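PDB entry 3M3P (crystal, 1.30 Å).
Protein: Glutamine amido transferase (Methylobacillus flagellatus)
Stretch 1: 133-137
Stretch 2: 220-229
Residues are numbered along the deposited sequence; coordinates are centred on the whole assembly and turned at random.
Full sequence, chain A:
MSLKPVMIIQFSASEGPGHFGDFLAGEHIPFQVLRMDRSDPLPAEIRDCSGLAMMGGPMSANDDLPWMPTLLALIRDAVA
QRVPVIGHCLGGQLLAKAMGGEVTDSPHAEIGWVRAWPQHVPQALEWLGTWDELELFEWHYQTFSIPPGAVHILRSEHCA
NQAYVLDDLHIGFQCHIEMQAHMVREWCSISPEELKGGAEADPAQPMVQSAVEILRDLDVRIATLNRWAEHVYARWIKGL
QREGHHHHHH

Stretch 1, residues 133-137: ELELF
Stretch 2 220-229: VRIATLNRWA

The start of a β-strand packs across an α-helix through a bidentate salt bridge at one end, two leucines packed on one side of a tryptophan at the other, and two bridging waters. Residues 134-137 open a strand that continues beyond the stretch, with phi between -118° and -95° and psi between 124° and 156°; Glu133 precedes it in a loop at -53°/139°. Residues 220-229 are helical throughout, within a helix that runs on past both ends, with phi/psi from -66°/-41° at Val220 to -80°/-27° at Trp228, and carry i-to-i+4 bonds such as Leu225 N to Arg221 O (3.0 Å) and Ala229 N to Leu225 O (2.9 Å). The axes approach to 9.2 Å, with 102° between their N-to-C directions, so the strand runs nearly crosswise to the helix. The closest backbone register pairs Glu135 CA with Leu225 CA at 7.3 Å, and the contact buries 335 Å² in all.

The polar end joins Glu135 and Arg221. The CA-to-CB bond of Glu135 points sideways, but its extended chain (chi1 170°, chi2 169°, chi3 99°) brings the carboxylate to the helix. The CA-to-CB bond of Arg221 points toward the strand, and the side chain, with chi1 p, chi2 t, chi3 m and chi4 178°, presents the edge of its guanidinium. Arg221 NE donates to Glu135 OE1 and Arg221 NH1 to Glu135 OE2, each at 2.9 Å and nearly linear (170° and 168°). The two donor-acceptor pairs suit these complementary, partly exposed charged groups.

At the other end, the CA-to-CB bond of Trp228 points toward the strand (chi1 71°, chi2 -92°). Leu134, whose CA-to-CB bond points toward the helix and which is in the mt rotamer, sets CD2 over one face of the indole, 3.9 Å from the centroid of the Trp228 five-membered ring and 2° off its normal, a CH-π contact. Leu136, likewise mt, starts sideways but brings its CD2 to 3.6 Å from Trp228 CZ2. Both leucines are buried, and their branched apolar ends suit the broad aromatic surface. Between the two ends, Leu225 (chi1 t, chi2 p) extends CD1 to 4.3 Å from Glu135 O, while that same Glu135 O lies at the indole edge, 3.8 Å from Trp228 CZ2.

Water satisfies polar groups that do not meet directly. One molecule donates to Glu135 O at 2.7 Å and accepts from Trp228 NE1 at 3.0 Å, linking the strand backbone to the indole. A second donates to Glu135 OE1 and to Arg221 O, both at 2.7 Å, tying the carboxylate to the helix backbone as well as to the guanidinium.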

# COMPACT_ATOMS: atom_id res chain seq x y z
N GLU A 133 17.36 -8.31 -4.89
CA GLU A 133 17.15 -7.34 -3.82
C GLU A 133 16.47 -6.10 -4.30
O GLU A 133 16.85 -5.57 -5.35
CB GLU A 133 18.50 -6.99 -3.22
CG GLU A 133 18.41 -6.02 -2.00
CD GLU A 133 19.76 -5.67 -1.38
OE1 GLU A 133 20.70 -6.49 -1.46
OE2 GLU A 133 19.89 -4.56 -0.80
N LEU A 134 15.53 -5.61 -3.51
CA LEU A 134 14.82 -4.35 -3.73
C LEU A 134 15.11 -3.40 -2.61
O LEU A 134 15.50 -3.80 -1.52
CB LEU A 134 13.31 -4.63 -3.82
CG LEU A 134 12.85 -5.48 -5.01
CD1 LEU A 134 11.36 -5.86 -4.92
CD2 LEU A 134 13.02 -4.72 -6.33
N GLU A 135 14.96 -2.14 -2.86
CA GLU A 135 14.97 -1.13 -1.82
C GLU A 135 13.53 -0.62 -1.60
O GLU A 135 12.83 -0.27 -2.52
CB GLU A 135 15.90 0.04 -2.22
CG GLU A 135 15.74 1.25 -1.25
CD GLU A 135 16.81 2.27 -1.47
OE1 GLU A 135 16.50 3.25 -2.17
OE2 GLU A 135 17.92 2.11 -0.97
N LEU A 136 13.10 -0.62 -0.34
CA LEU A 136 11.75 -0.21 0.04
C LEU A 136 11.76 1.10 0.81
O LEU A 136 12.71 1.38 1.56
CB LEU A 136 11.08 -1.26 0.92
CG LEU A 136 11.21 -2.75 0.48
CD1 LEU A 136 10.38 -3.66 1.37
CD2 LEU A 136 10.78 -2.90 -0.96
N PHE A 137 10.74 1.91 0.64
CA PHE A 137 10.49 3.07 1.50
C PHE A 137 9.52 2.67 2.59
O PHE A 137 8.42 2.20 2.31
CB PHE A 137 9.93 4.28 0.75
CG PHE A 137 9.92 5.51 1.64
CD1 PHE A 137 11.08 6.17 1.90
CD2 PHE A 137 8.76 5.88 2.31
CE1 PHE A 137 11.07 7.30 2.73
CE2 PHE A 137 8.75 6.97 3.16
CZ PHE A 137 9.90 7.68 3.39
N VAL A 220 17.17 9.92 -7.63
CA VAL A 220 17.56 8.71 -8.32
C VAL A 220 16.92 7.48 -7.68
O VAL A 220 16.42 6.57 -8.39
CB VAL A 220 19.09 8.54 -8.40
CG1 VAL A 220 19.50 7.17 -8.92
CG2 VAL A 220 19.67 9.66 -9.30
N ARG A 221 16.87 7.40 -6.35
CA ARG A 221 16.31 6.21 -5.72
C ARG A 221 14.79 6.16 -5.84
O ARG A 221 14.19 5.09 -5.91
CB ARG A 221 16.83 6.09 -4.29
CG ARG A 221 16.24 6.91 -3.29
CD ARG A 221 17.24 7.12 -2.09
NE ARG A 221 17.67 5.85 -1.45
CZ ARG A 221 18.53 5.73 -0.43
NH1 ARG A 221 18.83 4.58 0.15
NH2 ARG A 221 19.08 6.85 0.07
N ILE A 222 14.16 7.34 -5.94
CA ILE A 222 12.73 7.38 -6.28
C ILE A 222 12.46 6.88 -7.67
O ILE A 222 11.47 6.20 -7.87
CB ILE A 222 12.11 8.78 -6.03
CG1 ILE A 222 11.95 9.04 -4.51
CG2 ILE A 222 10.81 8.99 -6.81
CD1 ILE A 222 10.80 8.30 -3.85
N ALA A 223 13.30 7.23 -8.64
CA ALA A 223 13.10 6.74 -9.98
C ALA A 223 13.21 5.20 -10.00
O ALA A 223 12.42 4.54 -10.68
CB ALA A 223 14.06 7.41 -10.95
N THR A 224 14.17 4.66 -9.26
CA THR A 224 14.32 3.22 -9.15
C THR A 224 13.06 2.56 -8.58
O THR A 224 12.50 1.60 -9.13
CB THR A 224 15.53 2.93 -8.30
OG1 THR A 224 16.72 3.44 -8.97
CG2 THR A 224 15.70 1.43 -8.10
N LEU A 225 12.54 3.13 -7.51
CA LEU A 225 11.32 2.64 -6.92
C LEU A 225 10.15 2.75 -7.89
O LEU A 225 9.37 1.82 -8.06
CB LEU A 225 11.00 3.42 -5.64
CG LEU A 225 9.66 3.14 -4.98
CD1 LEU A 225 9.53 1.64 -4.60
CD2 LEU A 225 9.49 4.02 -3.74
N ASN A 226 10.03 3.89 -8.56
CA ASN A 226 8.92 4.14 -9.51
C ASN A 226 8.87 3.03 -10.55
O ASN A 226 7.78 2.56 -10.91
CB ASN A 226 9.01 5.50 -10.21
CG ASN A 226 8.70 6.70 -9.31
OD1 ASN A 226 8.06 6.64 -8.19
ND2 ASN A 226 9.11 7.82 -9.79
N ARG A 227 10.01 2.60 -11.02
CA ARG A 227 10.02 1.60 -12.14
C ARG A 227 9.44 0.28 -11.71
O ARG A 227 8.65 -0.28 -12.48
CB ARG A 227 11.39 1.47 -12.73
CG ARG A 227 11.84 2.78 -13.47
CD ARG A 227 10.82 3.36 -14.62
NE ARG A 227 9.72 4.30 -14.23
CZ ARG A 227 9.87 5.59 -13.90
NH1 ARG A 227 8.79 6.34 -13.63
NH2 ARG A 227 11.09 6.14 -13.82
N TRP A 228 9.81 -0.29 -10.56
CA TRP A 228 9.22 -1.56 -10.17
C TRP A 228 7.83 -1.39 -9.56
O TRP A 228 7.01 -2.27 -9.71
CB TRP A 228 10.18 -2.44 -9.31
CG TRP A 228 10.46 -1.99 -7.90
CD1 TRP A 228 11.47 -1.19 -7.47
CD2 TRP A 228 9.70 -2.33 -6.73
NE1 TRP A 228 11.41 -1.03 -6.12
CE2 TRP A 228 10.33 -1.71 -5.62
CE3 TRP A 228 8.56 -3.11 -6.49
CZ2 TRP A 228 9.85 -1.83 -4.32
CZ3 TRP A 228 8.07 -3.22 -5.18
CH2 TRP A 228 8.71 -2.58 -4.12
N ALA A 229 7.52 -0.26 -8.97
CA ALA A 229 6.15 0.03 -8.59
C ALA A 229 5.26 -0.02 -9.79
O ALA A 229 4.15 -0.54 -9.71
CB ALA A 229 6.05 1.42 -7.87
O HOH W 1 13.48 0.73 -4.95
O HOH W 2 15.12 2.94 -4.47